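PDB 2PEF: serine protease inhibitor from Thermoanaerobacter tengcongensis, which probably inhibits serine-type endopeptidases, as many serpins do, and is seen here in its latent state. Local coordinates for residues N220-P229 with R349-N358; T13-F21 with I33-L42. All coordinates share one frame; numbering follows the deposited sequence. Where two conformers were deposited one is given.

Both contacts belong to the buried body of the serpin fold, but their chemistry differs. Interaction 1 joins two neighbouring strands, mostly through backbone hydrogen bonds, and its two ends reach the surface. Interaction 2 packs two helices almost entirely with apolar side chains. It lies deeper, its centre about 6 Å from the centre of the chain against about 14 Å for interaction 1. Strand 362-372 links the two: it pairs antiparallel with strand 345-357 of interaction 1 and with strand 32-33, which leads into the second helix of interaction 2. The contacts also touch directly, Ile352 CG2 lying 4.1 Å from Phe21 CZ, and their centres are about 16 Å apart.

Interaction 1 of 2, residues N220-P229 with R349-N358; sequences NHYSFVAILP and RPFIFAIIDN
Segments 220-229 and 349-358 are antiparallel neighbours in sheet B of the serpin fold. Ser223 with Ile356, Val225 with Ala354 and Ile227 with Ile352 are the hydrogen-bonded pairs, each joined by two backbone bonds such as Val225 N to Ala354 O at 2.8 Å. On one face, the Phe224 and Phe353 rings are tilted by just 9°, but little of one lies over the other. Phe353 holds its CG between backbone N and carbonyl carbon (chi1 69°); the far end of its ring leads away, while CB stays 3.5 Å from Phe224 CZ and CD1 stays against Phe224 CE1. On the other face, Val225 CG2 meets Ile356 CD1 at 3.9 Å, the two side chains crossing at about a right angle. Asn358 closes one end: ND2 donates within its amide plane to Ser223 OG (2.8 Å) and to Asn220 O (2.9 Å), reaching the latter from above its carbonyl plane, while its backbone N bonds to His221 O. With an alanine here, Ser223 OG and Asn220 O would probably lose the donor they share. A water spans Pro229 O and Pro350 O at the far end. With strands 210-216 and 362-372 hydrogen-bonded on the outer edges, this is the antiparallel core typical of serpin sheet B.

Interaction 2 of 2, residues T13-F21 with I33-L42; sequences TADFSIELF and ISPLSAMLAL
Phe16 and Leu20 of helix 7-22 pack across the start of helix 35-46, a helix-helix crossing in the serpin core, with the segment axes 10.0 Å apart at 107°. The Phe16 ring swings across with CG anti to the backbone N (chi1 166°). In one of its two conformers, Met39 places CE over a face of that ring, 3.6 Å from Phe16 CD2, a CH-pi and Met-aromatic contact with the sulfur at a greater distance. Pro35 O meets the ring edge in plane, 3.7 Å from Phe16 CE2. One turn on, Leu20 CD2 touches Ala38 CB at 3.6 Å, and Leu20 CG also meets Ile33 CD1. That methyl reaches the helix backbone too, 3.5 Å from Phe21 N. Between these two apolar patches the backbones come closest, with Pro35 CB pressed to 3.2 Å from Ser17 OG. Further out, Ile33 bonds through its backbone to Ile366 of strand 362-372. Ser34 caps helix 35-46, its OG accepting from Ser37 N, and also bonds to Ile364 O. Ser17 is fixed from within its own helix: its OG donates to Thr13 O at 2.9 Å, from the face of that carbonyl opposite to the one Ser17 N approaches.

Interaction 1 of 2, residues N220-P229 with R349-N358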
ATOM      1  N   ASN A 220      -1.124 -17.838  10.455  1.00  9.34           N
ATOM      2  CA  ASN A 220       0.195 -17.225  10.679  1.00 10.06           C
ATOM      3  C   ASN A 220       0.973 -16.744   9.453  1.00  9.39           C
ATOM      4  O   ASN A 220       2.176 -16.483   9.545  1.00 10.44           O
ATOM      5  CB  ASN A 220       1.074 -18.133  11.545  1.00 10.48           C
ATOM      6  CG  ASN A 220       0.612 -18.167  12.985  1.00 14.80           C
ATOM      7  OD1 ASN A 220      -0.162 -19.037  13.376  1.00 19.96           O
ATOM      8  ND2 ASN A 220       1.060 -17.202  13.772  1.00 15.50           N
ATOM      9  N   HIS A 221       0.289 -16.597   8.321  1.00  9.33           N
ATOM     10  CA  HIS A 221       0.921 -16.031   7.123  1.00  9.84           C
ATOM     11  C   HIS A 221       1.136 -14.534   7.262  1.00 10.48           C
ATOM     12  O   HIS A 221       2.090 -13.969   6.708  1.00 10.39           O
ATOM     13  CB  HIS A 221       0.067 -16.310   5.893  1.00 10.16           C
ATOM     14  CG  HIS A 221      -0.213 -17.760   5.685  1.00 11.58           C
ATOM     15  ND1 HIS A 221       0.784 -18.683   5.448  1.00 12.16           N
ATOM     16  CD2 HIS A 221      -1.378 -18.449   5.670  1.00 12.76           C
ATOM     17  CE1 HIS A 221       0.242 -19.879   5.294  1.00 10.85           C
ATOM     18  NE2 HIS A 221      -1.068 -19.763   5.426  1.00  9.31           N
ATOM     19  N   TYR A 222       0.234 -13.898   8.004  1.00  9.18           N
ATOM     20  CA  TYR A 222       0.271 -12.451   8.202  1.00  8.41           C
ATOM     21  C   TYR A 222       0.115 -12.120   9.669  1.00  8.29           C
ATOM     22  O   TYR A 222      -0.459 -12.894  10.430  1.00  9.86           O
ATOM     23  CB  TYR A 222      -0.829 -11.764   7.386  1.00  9.87           C
ATOM     24  CG  TYR A 222      -0.773 -12.129   5.922  1.00 11.34           C
ATOM     25  CD1 TYR A 222      -1.716 -12.988   5.359  1.00 12.89           C
ATOM     26  CD2 TYR A 222       0.240 -11.634   5.105  1.00 12.78           C
ATOM     27  CE1 TYR A 222      -1.655 -13.333   4.008  1.00 10.62           C
ATOM     28  CE2 TYR A 222       0.312 -11.969   3.760  1.00 10.42           C
ATOM     29  CZ  TYR A 222      -0.634 -12.822   3.220  1.00 10.42           C
ATOM     30  OH  TYR A 222      -0.557 -13.160   1.891  1.00 12.35           O
ATOM     31  N   SER A 223       0.642 -10.964  10.062  1.00 10.15           N
ATOM     32  CA  SER A 223       0.488 -10.467  11.418  1.00  9.31           C
ATOM     33  C   SER A 223       0.255  -8.964  11.428  1.00 10.84           C
ATOM     34  O   SER A 223       0.506  -8.272  10.439  1.00  9.12           O
ATOM     35  CB  SER A 223       1.709 -10.812  12.277  1.00  9.86           C
ATOM     36  OG  SER A 223       1.819 -12.214  12.455  1.00 10.93           O
ATOM     37  N   PHE A 224      -0.238  -8.483  12.560  1.00 10.90           N
ATOM     38  CA  PHE A 224      -0.484  -7.075  12.777  1.00 10.44           C
ATOM     39  C   PHE A 224       0.581  -6.568  13.743  1.00 11.80           C
ATOM     40  O   PHE A 224       0.712  -7.079  14.858  1.00 11.97           O
ATOM     41  CB  PHE A 224      -1.889  -6.884  13.365  1.00 12.20           C
ATOM     42  CG  PHE A 224      -2.310  -5.448  13.501  1.00 12.36           C
ATOM     43  CD1 PHE A 224      -3.006  -4.813  12.475  1.00 13.61           C
ATOM     44  CD2 PHE A 224      -2.042  -4.735  14.667  1.00 12.62           C
ATOM     45  CE1 PHE A 224      -3.411  -3.487  12.594  1.00 11.48           C
ATOM     46  CE2 PHE A 224      -2.442  -3.403  14.791  1.00 11.24           C
ATOM     47  CZ  PHE A 224      -3.133  -2.786  13.756  1.00 14.87           C
ATOM     48  N   VAL A 225       1.345  -5.576  13.292  1.00 11.15           N
ATOM     49  CA  VAL A 225       2.374  -4.939  14.106  1.00 11.47           C
ATOM     50  C   VAL A 225       1.829  -3.617  14.646  1.00 11.15           C
ATOM     51  O   VAL A 225       1.313  -2.808  13.876  1.00 10.87           O
ATOM     52  CB  VAL A 225       3.650  -4.688  13.258  1.00 12.34           C
ATOM     53  CG1 VAL A 225       4.677  -3.844  14.023  1.00 12.27           C
ATOM     54  CG2 VAL A 225       4.256  -6.012  12.811  1.00 12.47           C
ATOM     55  N   ALA A 226       1.934  -3.410  15.963  1.00 10.87           N
ATOM     56  CA  ALA A 226       1.528  -2.150  16.598  1.00 11.45           C
ATOM     57  C   ALA A 226       2.724  -1.546  17.315  1.00 11.42           C
ATOM     58  O   ALA A 226       3.393  -2.237  18.080  1.00 12.03           O
ATOM     59  CB  ALA A 226       0.383  -2.378  17.579  1.00 12.32           C
ATOM     60  N   ILE A 227       3.002  -0.268  17.053  1.00 11.14           N
ATOM     61  CA  ILE A 227       4.170   0.406  17.622  1.00 11.76           C
ATOM     62  C   ILE A 227       3.739   1.702  18.291  1.00 11.91           C
ATOM     63  O   ILE A 227       3.109   2.543  17.661  1.00 11.96           O
ATOM     64  CB  ILE A 227       5.239   0.708  16.543  1.00 10.15           C
ATOM     65  CG1 ILE A 227       5.705  -0.584  15.869  1.00 12.83           C
ATOM     66  CG2 ILE A 227       6.430   1.474  17.150  1.00 12.50           C
ATOM     67  CD1 ILE A 227       6.479  -0.355  14.595  1.00 12.63           C
ATOM     68  N   LEU A 228       4.074   1.849  19.569  1.00 12.20           N
ATOM     69  CA  LEU A 228       3.656   3.009  20.339  1.00 12.30           C
ATOM     70  C   LEU A 228       4.849   3.868  20.758  1.00 12.19           C
ATOM     71  O   LEU A 228       5.568   3.514  21.691  1.00 11.55           O
ATOM     72  CB  LEU A 228       2.874   2.564  21.583  1.00 12.68           C
ATOM     73  CG  LEU A 228       2.282   3.649  22.486  1.00 14.42           C
ATOM     74  CD1 LEU A 228       1.011   4.227  21.872  1.00 16.52           C
ATOM     75  CD2 LEU A 228       2.000   3.064  23.861  1.00 16.85           C
ATOM     76  N   PRO A 229       5.078   4.989  20.050  1.00 12.46           N
ATOM     77  CA  PRO A 229       6.118   5.929  20.473  1.00 11.48           C
ATOM     78  C   PRO A 229       5.826   6.486  21.868  1.00 11.49           C
ATOM     79  O   PRO A 229       4.670   6.754  22.199  1.00 12.52           O
ATOM     80  CB  PRO A 229       6.042   7.028  19.410  1.00 12.23           C
ATOM     81  CG  PRO A 229       5.442   6.345  18.215  1.00 14.05           C
ATOM     82  CD  PRO A 229       4.420   5.434  18.810  1.00 11.90           C
ATOM     83  N   ARG A 349      -2.288   8.639  22.894  1.00 13.61           N
ATOM     84  CA  ARG A 349      -1.360   7.553  22.623  1.00 13.64           C
ATOM     85  C   ARG A 349      -1.537   7.068  21.179  1.00 12.45           C
ATOM     86  O   ARG A 349      -2.019   5.952  20.947  1.00 11.36           O
ATOM     87  CB  ARG A 349      -1.548   6.406  23.621  1.00 14.87           C
ATOM     88  CG  ARG A 349      -1.377   6.817  25.078  1.00 18.05           C
ATOM     89  CD  ARG A 349      -1.038   5.624  25.949  1.00 20.73           C
ATOM     90  NE  ARG A 349      -2.126   4.649  25.995  1.00 22.58           N
ATOM     91  CZ  ARG A 349      -1.981   3.381  26.361  1.00 23.14           C
ATOM     92  NH1 ARG A 349      -0.788   2.915  26.708  1.00 22.23           N
ATOM     93  NH2 ARG A 349      -3.031   2.569  26.369  1.00 27.66           N
ATOM     94  N   PRO A 350      -1.134   7.904  20.200  1.00 10.73           N
ATOM     95  CA  PRO A 350      -1.254   7.482  18.809  1.00 10.83           C
ATOM     96  C   PRO A 350      -0.242   6.380  18.534  1.00 10.46           C
ATOM     97  O   PRO A 350       0.705   6.203  19.312  1.00 10.29           O
ATOM     98  CB  PRO A 350      -0.905   8.749  18.023  1.00 10.68           C
ATOM     99  CG  PRO A 350      -0.032   9.522  18.937  1.00 11.55           C
ATOM    100  CD  PRO A 350      -0.527   9.246  20.314  1.00 11.43           C
ATOM    101  N   PHE A 351      -0.450   5.631  17.456  1.00  9.73           N
ATOM    102  CA  PHE A 351       0.420   4.506  17.153  1.00  9.21           C
ATOM    103  C   PHE A 351       0.589   4.255  15.666  1.00 10.04           C
ATOM    104  O   PHE A 351      -0.223   4.689  14.855  1.00  9.66           O
ATOM    105  CB  PHE A 351      -0.055   3.234  17.871  1.00  9.94           C
ATOM    106  CG  PHE A 351      -1.424   2.762  17.460  1.00  7.11           C
ATOM    107  CD1 PHE A 351      -1.575   1.834  16.428  1.00  6.05           C
ATOM    108  CD2 PHE A 351      -2.560   3.214  18.123  1.00  8.50           C
ATOM    109  CE1 PHE A 351      -2.837   1.381  16.054  1.00  9.76           C
ATOM    110  CE2 PHE A 351      -3.826   2.766  17.755  1.00  7.74           C
ATOM    111  CZ  PHE A 351      -3.963   1.844  16.722  1.00 11.08           C
ATOM    112  N   ILE A 352       1.671   3.558  15.338  1.00  9.18           N
ATOM    113  CA  ILE A 352       1.984   3.151  13.977  1.00  9.65           C
ATOM    114  C   ILE A 352       1.623   1.679  13.895  1.00  9.57           C
ATOM    115  O   ILE A 352       1.777   0.948  14.870  1.00 10.25           O
ATOM    116  CB  ILE A 352       3.499   3.373  13.663  1.00  8.98           C
ATOM    117  CG1 ILE A 352       3.824   4.867  13.541  1.00 13.47           C
ATOM    118  CG2 ILE A 352       3.935   2.658  12.373  1.00 12.00           C
ATOM    119  CD1 ILE A 352       4.050   5.577  14.855  1.00 16.96           C
ATOM    120  N   PHE A 353       1.110   1.241  12.753  1.00  9.97           N
ATOM    121  CA  PHE A 353       0.831  -0.178  12.582  1.00  9.39           C
ATOM    122  C   PHE A 353       1.218  -0.643  11.191  1.00  9.77           C
ATOM    123  O   PHE A 353       1.381   0.166  10.271  1.00 10.29           O
ATOM    124  CB  PHE A 353      -0.644  -0.491  12.862  1.00 10.72           C
ATOM    125  CG  PHE A 353      -1.576   0.075  11.841  1.00  7.26           C
ATOM    126  CD1 PHE A 353      -1.908  -0.651  10.699  1.00  9.83           C
ATOM    127  CD2 PHE A 353      -2.123   1.334  12.018  1.00  7.25           C
ATOM    128  CE1 PHE A 353      -2.762  -0.116   9.743  1.00 11.84           C
ATOM    129  CE2 PHE A 353      -2.975   1.881  11.066  1.00  9.52           C
ATOM    130  CZ  PHE A 353      -3.301   1.151   9.927  1.00  9.38           C
ATOM    131  N   ALA A 354       1.353  -1.958  11.052  1.00 10.38           N
ATOM    132  CA  ALA A 354       1.596  -2.571   9.765  1.00  9.87           C
ATOM    133  C   ALA A 354       0.929  -3.934   9.728  1.00 10.01           C
ATOM    134  O   ALA A 354       0.797  -4.602  10.755  1.00 11.35           O
ATOM    135  CB  ALA A 354       3.072  -2.701   9.505  1.00  8.75           C
ATOM    136  N   ILE A 355       0.479  -4.312   8.538  1.00  8.67           N
ATOM    137  CA  ILE A 355       0.081  -5.679   8.254  1.00  9.44           C
ATOM    138  C   ILE A 355       1.265  -6.283   7.506  1.00  9.31           C
ATOM    139  O   ILE A 355       1.610  -5.819   6.414  1.00 10.42           O
ATOM    140  CB  ILE A 355      -1.202  -5.729   7.395  1.00  9.62           C
ATOM    141  CG1 ILE A 355      -2.370  -5.092   8.166  1.00  7.87           C
ATOM    142  CG2 ILE A 355      -1.506  -7.166   6.969  1.00 11.05           C
ATOM    143  CD1 ILE A 355      -3.597  -4.822   7.323  1.00 10.22           C
ATOM    144  N   ILE A 356       1.896  -7.295   8.101  1.00  9.83           N
ATOM    145  CA  ILE A 356       3.126  -7.861   7.540  1.00  9.30           C
ATOM    146  C   ILE A 356       2.977  -9.283   7.005  1.00  9.26           C
ATOM    147  O   ILE A 356       2.206 -10.093   7.526  1.00  9.76           O
ATOM    148  CB  ILE A 356       4.338  -7.801   8.540  1.00  8.98           C
ATOM    149  CG1 ILE A 356       4.058  -8.605   9.818  1.00 10.07           C
ATOM    150  CG2 ILE A 356       4.718  -6.352   8.850  1.00 10.02           C
ATOM    151  CD1 ILE A 356       5.306  -9.006  10.612  1.00  8.52           C
ATOM    152  N   ASP A 357       3.740  -9.557   5.951  1.00  9.45           N
ATOM    153  CA  ASP A 357       3.930 -10.889   5.409  1.00  9.39           C
ATOM    154  C   ASP A 357       5.013 -11.547   6.265  1.00 10.14           C
ATOM    155  O   ASP A 357       6.178 -11.145   6.223  1.00 10.21           O
ATOM    156  CB  ASP A 357       4.340 -10.750   3.932  1.00  9.52           C
ATOM    157  CG  ASP A 357       5.092 -11.958   3.382  1.00 10.89           C
ATOM    158  OD1 ASP A 357       4.872 -13.099   3.839  1.00 13.59           O
ATOM    159  OD2 ASP A 357       5.904 -11.747   2.453  1.00 13.86           O
ATOM    160  N   ASN A 358       4.618 -12.548   7.054  1.00  8.98           N
ATOM    161  CA  ASN A 358       5.543 -13.199   7.987  1.00  8.82           C
ATOM    162  C   ASN A 358       6.725 -13.942   7.357  1.00 10.41           C
ATOM    163  O   ASN A 358       7.714 -14.224   8.041  1.00 12.35           O
ATOM    164  CB  ASN A 358       4.784 -14.097   8.970  1.00  8.13           C
ATOM    165  CG  ASN A 358       3.990 -13.302   9.986  1.00  8.36           C
ATOM    166  OD1 ASN A 358       4.437 -12.259  10.465  1.00 10.20           O
ATOM    167  ND2 ASN A 358       2.799 -13.797  10.327  1.00  8.59           N
TER
HETATM  168  O   HOH W   1       3.380 -15.231   4.749  1.00 20.39           O
HETATM  169  O   HOH W   2       2.147   7.389  21.357  1.00 18.17           O

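Interaction 2 of 2, residues T13-F21 with I33-L42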
ATOM      1  N   THR A  13      13.231  -3.740  -0.961  1.00 13.55           N
ATOM      2  CA  THR A  13      11.793  -3.456  -0.946  1.00 13.98           C
ATOM      3  C   THR A  13      11.387  -2.808   0.376  1.00 13.73           C
ATOM      4  O   THR A  13      10.546  -1.905   0.394  1.00 14.55           O
ATOM      5  CB  THR A  13      10.966  -4.724  -1.269  1.00 14.63           C
ATOM      6  OG1 THR A  13      11.380  -5.226  -2.544  1.00 18.17           O
ATOM      7  CG2 THR A  13       9.464  -4.427  -1.308  1.00 15.50           C
ATOM      8  N   ALA A  14      12.023  -3.242   1.467  1.00 13.27           N
ATOM      9  CA  ALA A  14      11.815  -2.644   2.786  1.00 13.36           C
ATOM     10  C   ALA A  14      12.173  -1.161   2.771  1.00 13.92           C
ATOM     11  O   ALA A  14      11.416  -0.338   3.294  1.00 14.23           O
ATOM     12  CB  ALA A  14      12.616  -3.388   3.855  1.00 13.36           C
ATOM     13  N   ASP A  15      13.318  -0.826   2.161  1.00 12.80           N
ATOM     14  CA  ASP A  15      13.742   0.573   2.012  1.00 12.83           C
ATOM     15  C   ASP A  15      12.725   1.409   1.233  1.00 13.43           C
ATOM     16  O   ASP A  15      12.357   2.503   1.666  1.00 12.22           O
ATOM     17  CB  ASP A  15      15.130   0.665   1.366  1.00 12.62           C
ATOM     18  CG  ASP A  15      16.263   0.608   2.387  1.00 18.28           C
ATOM     19  OD1 ASP A  15      15.989   0.465   3.597  1.00 21.07           O
ATOM     20  OD2 ASP A  15      17.439   0.711   1.979  1.00 20.45           O
ATOM     21  N   PHE A  16      12.277   0.896   0.087  1.00 13.21           N
ATOM     22  CA  PHE A  16      11.237   1.563  -0.703  1.00 13.08           C
ATOM     23  C   PHE A  16       9.974   1.774   0.124  1.00 12.73           C
ATOM     24  O   PHE A  16       9.395   2.865   0.124  1.00 12.00           O
ATOM     25  CB  PHE A  16      10.897   0.753  -1.958  1.00 13.61           C
ATOM     26  CG  PHE A  16       9.622   1.191  -2.638  1.00 12.70           C
ATOM     27  CD1 PHE A  16       9.626   2.255  -3.536  1.00 14.06           C
ATOM     28  CD2 PHE A  16       8.418   0.536  -2.379  1.00 15.46           C
ATOM     29  CE1 PHE A  16       8.443   2.659  -4.159  1.00 13.45           C
ATOM     30  CE2 PHE A  16       7.240   0.933  -2.998  1.00 13.95           C
ATOM     31  CZ  PHE A  16       7.252   1.991  -3.890  1.00 12.99           C
ATOM     32  N   SER A  17       9.557   0.717   0.816  1.00 13.37           N
ATOM     33  CA  SER A  17       8.330   0.721   1.606  1.00 12.92           C
ATOM     34  C   SER A  17       8.352   1.790   2.691  1.00 12.48           C
ATOM     35  O   SER A  17       7.390   2.553   2.840  1.00 12.42           O
ATOM     36  CB  SER A  17       8.089  -0.663   2.220  1.00 12.92           C
ATOM     37  OG  SER A  17       7.827  -1.619   1.202  1.00 14.23           O
ATOM     38  N   ILE A  18       9.451   1.852   3.442  1.00 11.70           N
ATOM     39  CA  ILE A  18       9.576   2.809   4.544  1.00 12.71           C
ATOM     40  C   ILE A  18       9.787   4.241   4.046  1.00 12.70           C
ATOM     41  O   ILE A  18       9.247   5.186   4.621  1.00 12.99           O
ATOM     42  CB  ILE A  18      10.655   2.364   5.577  1.00 11.81           C
ATOM     43  CG1 ILE A  18      10.262   1.022   6.217  1.00 11.95           C
ATOM     44  CG2 ILE A  18      10.883   3.435   6.654  1.00 13.36           C
ATOM     45  CD1 ILE A  18       8.883   0.997   6.905  1.00 13.30           C
ATOM     46  N   GLU A  19      10.544   4.406   2.964  1.00 13.05           N
ATOM     47  CA  GLU A  19      10.701   5.737   2.375  1.00 13.31           C
ATOM     48  C   GLU A  19       9.365   6.253   1.838  1.00 13.31           C
ATOM     49  O   GLU A  19       9.026   7.426   2.011  1.00 13.02           O
ATOM     50  CB  GLU A  19      11.776   5.758   1.287  1.00 14.62           C
ATOM     51  CG  GLU A  19      13.200   5.582   1.811  1.00 18.22           C
ATOM     52  CD  GLU A  19      13.562   6.563   2.920  1.00 20.88           C
ATOM     53  OE1 GLU A  19      13.407   7.783   2.709  1.00 21.37           O
ATOM     54  OE2 GLU A  19      13.999   6.109   4.003  1.00 25.87           O
ATOM     55  N   LEU A  20       8.598   5.365   1.205  1.00 13.67           N
ATOM     56  CA  LEU A  20       7.253   5.706   0.755  1.00 13.02           C
ATOM     57  C   LEU A  20       6.375   6.117   1.940  1.00 13.53           C
ATOM     58  O   LEU A  20       5.767   7.186   1.920  1.00 13.80           O
ATOM     59  CB  LEU A  20       6.621   4.533  -0.005  1.00 13.98           C
ATOM     60  CG  LEU A  20       5.353   4.797  -0.814  1.00 11.34           C
ATOM     61  CD1 LEU A  20       5.604   5.806  -1.936  1.00 15.49           C
ATOM     62  CD2 LEU A  20       4.811   3.488  -1.380  1.00 13.02           C
ATOM     63  N   PHE A  21       6.337   5.271   2.972  1.00 12.13           N
ATOM     64  CA  PHE A  21       5.563   5.544   4.187  1.00 12.70           C
ATOM     65  C   PHE A  21       5.932   6.870   4.848  1.00 12.82           C
ATOM     66  O   PHE A  21       5.064   7.711   5.081  1.00 12.92           O
ATOM     67  CB  PHE A  21       5.699   4.384   5.180  1.00 12.15           C
ATOM     68  CG  PHE A  21       5.035   4.631   6.511  1.00 11.64           C
ATOM     69  CD1 PHE A  21       3.658   4.815   6.598  1.00  9.93           C
ATOM     70  CD2 PHE A  21       5.788   4.652   7.682  1.00 10.32           C
ATOM     71  CE1 PHE A  21       3.045   5.026   7.836  1.00  9.04           C
ATOM     72  CE2 PHE A  21       5.184   4.863   8.917  1.00 13.07           C
ATOM     73  CZ  PHE A  21       3.813   5.052   8.994  1.00 11.13           C
ATOM     74  N   ILE A  33      -0.935   3.413   3.815  1.00 12.93           N
ATOM     75  CA  ILE A  33      -0.491   3.093   2.465  1.00 13.68           C
ATOM     76  C   ILE A  33      -0.223   1.603   2.331  1.00 13.60           C
ATOM     77  O   ILE A  33       0.052   0.919   3.321  1.00 13.09           O
ATOM     78  CB  ILE A  33       0.748   3.918   2.012  1.00 15.38           C
ATOM     79  CG1 ILE A  33       2.004   3.526   2.793  1.00 17.94           C
ATOM     80  CG2 ILE A  33       0.466   5.432   2.090  1.00 16.42           C
ATOM     81  CD1 ILE A  33       3.288   3.799   2.032  1.00 22.54           C
ATOM     82  N   SER A  34      -0.349   1.109   1.104  1.00 12.77           N
ATOM     83  CA  SER A  34       0.127  -0.218   0.750  1.00 12.36           C
ATOM     84  C   SER A  34       1.326  -0.084  -0.168  1.00 13.01           C
ATOM     85  O   SER A  34       1.169   0.232  -1.355  1.00 13.63           O
ATOM     86  CB  SER A  34      -0.959  -1.035   0.055  1.00 13.44           C
ATOM     87  OG  SER A  34      -0.438  -2.261  -0.410  1.00 12.17           O
ATOM     88  N   PRO A  35       2.533  -0.305   0.376  1.00 14.03           N
ATOM     89  CA  PRO A  35       3.734  -0.259  -0.450  1.00 14.34           C
ATOM     90  C   PRO A  35       3.675  -1.283  -1.580  1.00 14.08           C
ATOM     91  O   PRO A  35       4.128  -0.994  -2.685  1.00 15.61           O
ATOM     92  CB  PRO A  35       4.851  -0.590   0.540  1.00 15.06           C
ATOM     93  CG  PRO A  35       4.299  -0.222   1.872  1.00 15.66           C
ATOM     94  CD  PRO A  35       2.853  -0.572   1.792  1.00 13.12           C
ATOM     95  N   LEU A  36       3.102  -2.455  -1.305  1.00 15.02           N
ATOM     96  CA  LEU A  36       2.942  -3.501  -2.316  1.00 14.24           C
ATOM     97  C   LEU A  36       2.148  -2.993  -3.518  1.00 13.57           C
ATOM     98  O   LEU A  36       2.577  -3.147  -4.654  1.00 14.58           O
ATOM     99  CB  LEU A  36       2.263  -4.745  -1.730  1.00 14.08           C
ATOM    100  CG  LEU A  36       2.014  -5.919  -2.686  1.00 18.36           C
ATOM    101  CD1 LEU A  36       3.314  -6.449  -3.304  1.00 19.18           C
ATOM    102  CD2 LEU A  36       1.261  -7.026  -1.962  1.00 16.83           C
ATOM    103  N   SER A  37       0.994  -2.388  -3.252  1.00 14.21           N
ATOM    104  CA  SER A  37       0.150  -1.841  -4.308  1.00 14.37           C
ATOM    105  C   SER A  37       0.870  -0.780  -5.140  1.00 14.19           C
ATOM    106  O   SER A  37       0.795  -0.788  -6.371  1.00 15.63           O
ATOM    107  CB  SER A  37      -1.137  -1.269  -3.713  1.00 14.30           C
ATOM    108  OG  SER A  37      -1.928  -0.661  -4.718  1.00 12.92           O
ATOM    109  N   ALA A  38       1.570   0.127  -4.462  1.00 14.24           N
ATOM    110  CA  ALA A  38       2.316   1.188  -5.135  1.00 15.24           C
ATOM    111  C   ALA A  38       3.424   0.615  -6.007  1.00 15.62           C
ATOM    112  O   ALA A  38       3.558   0.995  -7.176  1.00 15.68           O
ATOM    113  CB  ALA A  38       2.877   2.168  -4.125  1.00 16.32           C
ATOM    114  N   MET A  39       4.203  -0.301  -5.428  1.00 14.32           N
ATOM    115  CA  MET A  39       5.266  -1.011  -6.136  0.50 14.70           C
ATOM    116  C   MET A  39       4.764  -1.650  -7.431  1.00 15.13           C
ATOM    117  O   MET A  39       5.382  -1.525  -8.490  1.00 15.60           O
ATOM    118  CB  MET A  39       5.871  -2.085  -5.223  0.50 14.81           C
ATOM    119  CG  MET A  39       6.862  -3.021  -5.906  0.50 15.23           C
ATOM    120  SD  MET A  39       8.367  -2.187  -6.443  0.50 14.66           S
ATOM    121  CE  MET A  39       9.210  -1.954  -4.882  0.50 15.29           C
ATOM    122  N   LEU A  40       3.637  -2.349  -7.338  1.00 13.43           N
ATOM    123  CA  LEU A  40       3.120  -3.084  -8.492  1.00 12.54           C
ATOM    124  C   LEU A  40       2.659  -2.187  -9.639  1.00 13.68           C
ATOM    125  O   LEU A  40       2.950  -2.472 -10.801  1.00 13.33           O
ATOM    126  CB  LEU A  40       2.024  -4.062  -8.070  1.00 11.96           C
ATOM    127  CG  LEU A  40       2.541  -5.226  -7.217  1.00 12.10           C
ATOM    128  CD1 LEU A  40       1.384  -5.965  -6.566  1.00 14.19           C
ATOM    129  CD2 LEU A  40       3.405  -6.181  -8.023  1.00 13.16           C
ATOM    130  N   ALA A  41       1.956  -1.104  -9.315  1.00 12.36           N
ATOM    131  CA  ALA A  41       1.494  -0.162 -10.327  1.00 14.00           C
ATOM    132  C   ALA A  41       2.686   0.503 -11.006  1.00 15.34           C
ATOM    133  O   ALA A  41       2.713   0.656 -12.227  1.00 15.81           O
ATOM    134  CB  ALA A  41       0.591   0.886  -9.703  1.00 15.15           C
ATOM    135  N   LEU A  42       3.677   0.880 -10.199  1.00 14.86           N
ATOM    136  CA  LEU A  42       4.851   1.578 -10.703  1.00 14.33           C
ATOM    137  C   LEU A  42       5.795   0.650 -11.463  1.00 14.03           C
ATOM    138  O   LEU A  42       6.437   1.073 -12.424  1.00 15.10           O
ATOM    139  CB  LEU A  42       5.586   2.284  -9.561  1.00 14.15           C
ATOM    140  CG  LEU A  42       4.851   3.466  -8.913  1.00 16.44           C
ATOM    141  CD1 LEU A  42       5.485   3.820  -7.574  1.00 11.95           C
ATOM    142  CD2 LEU A  42       4.815   4.689  -9.832  1.00 15.35           C
TER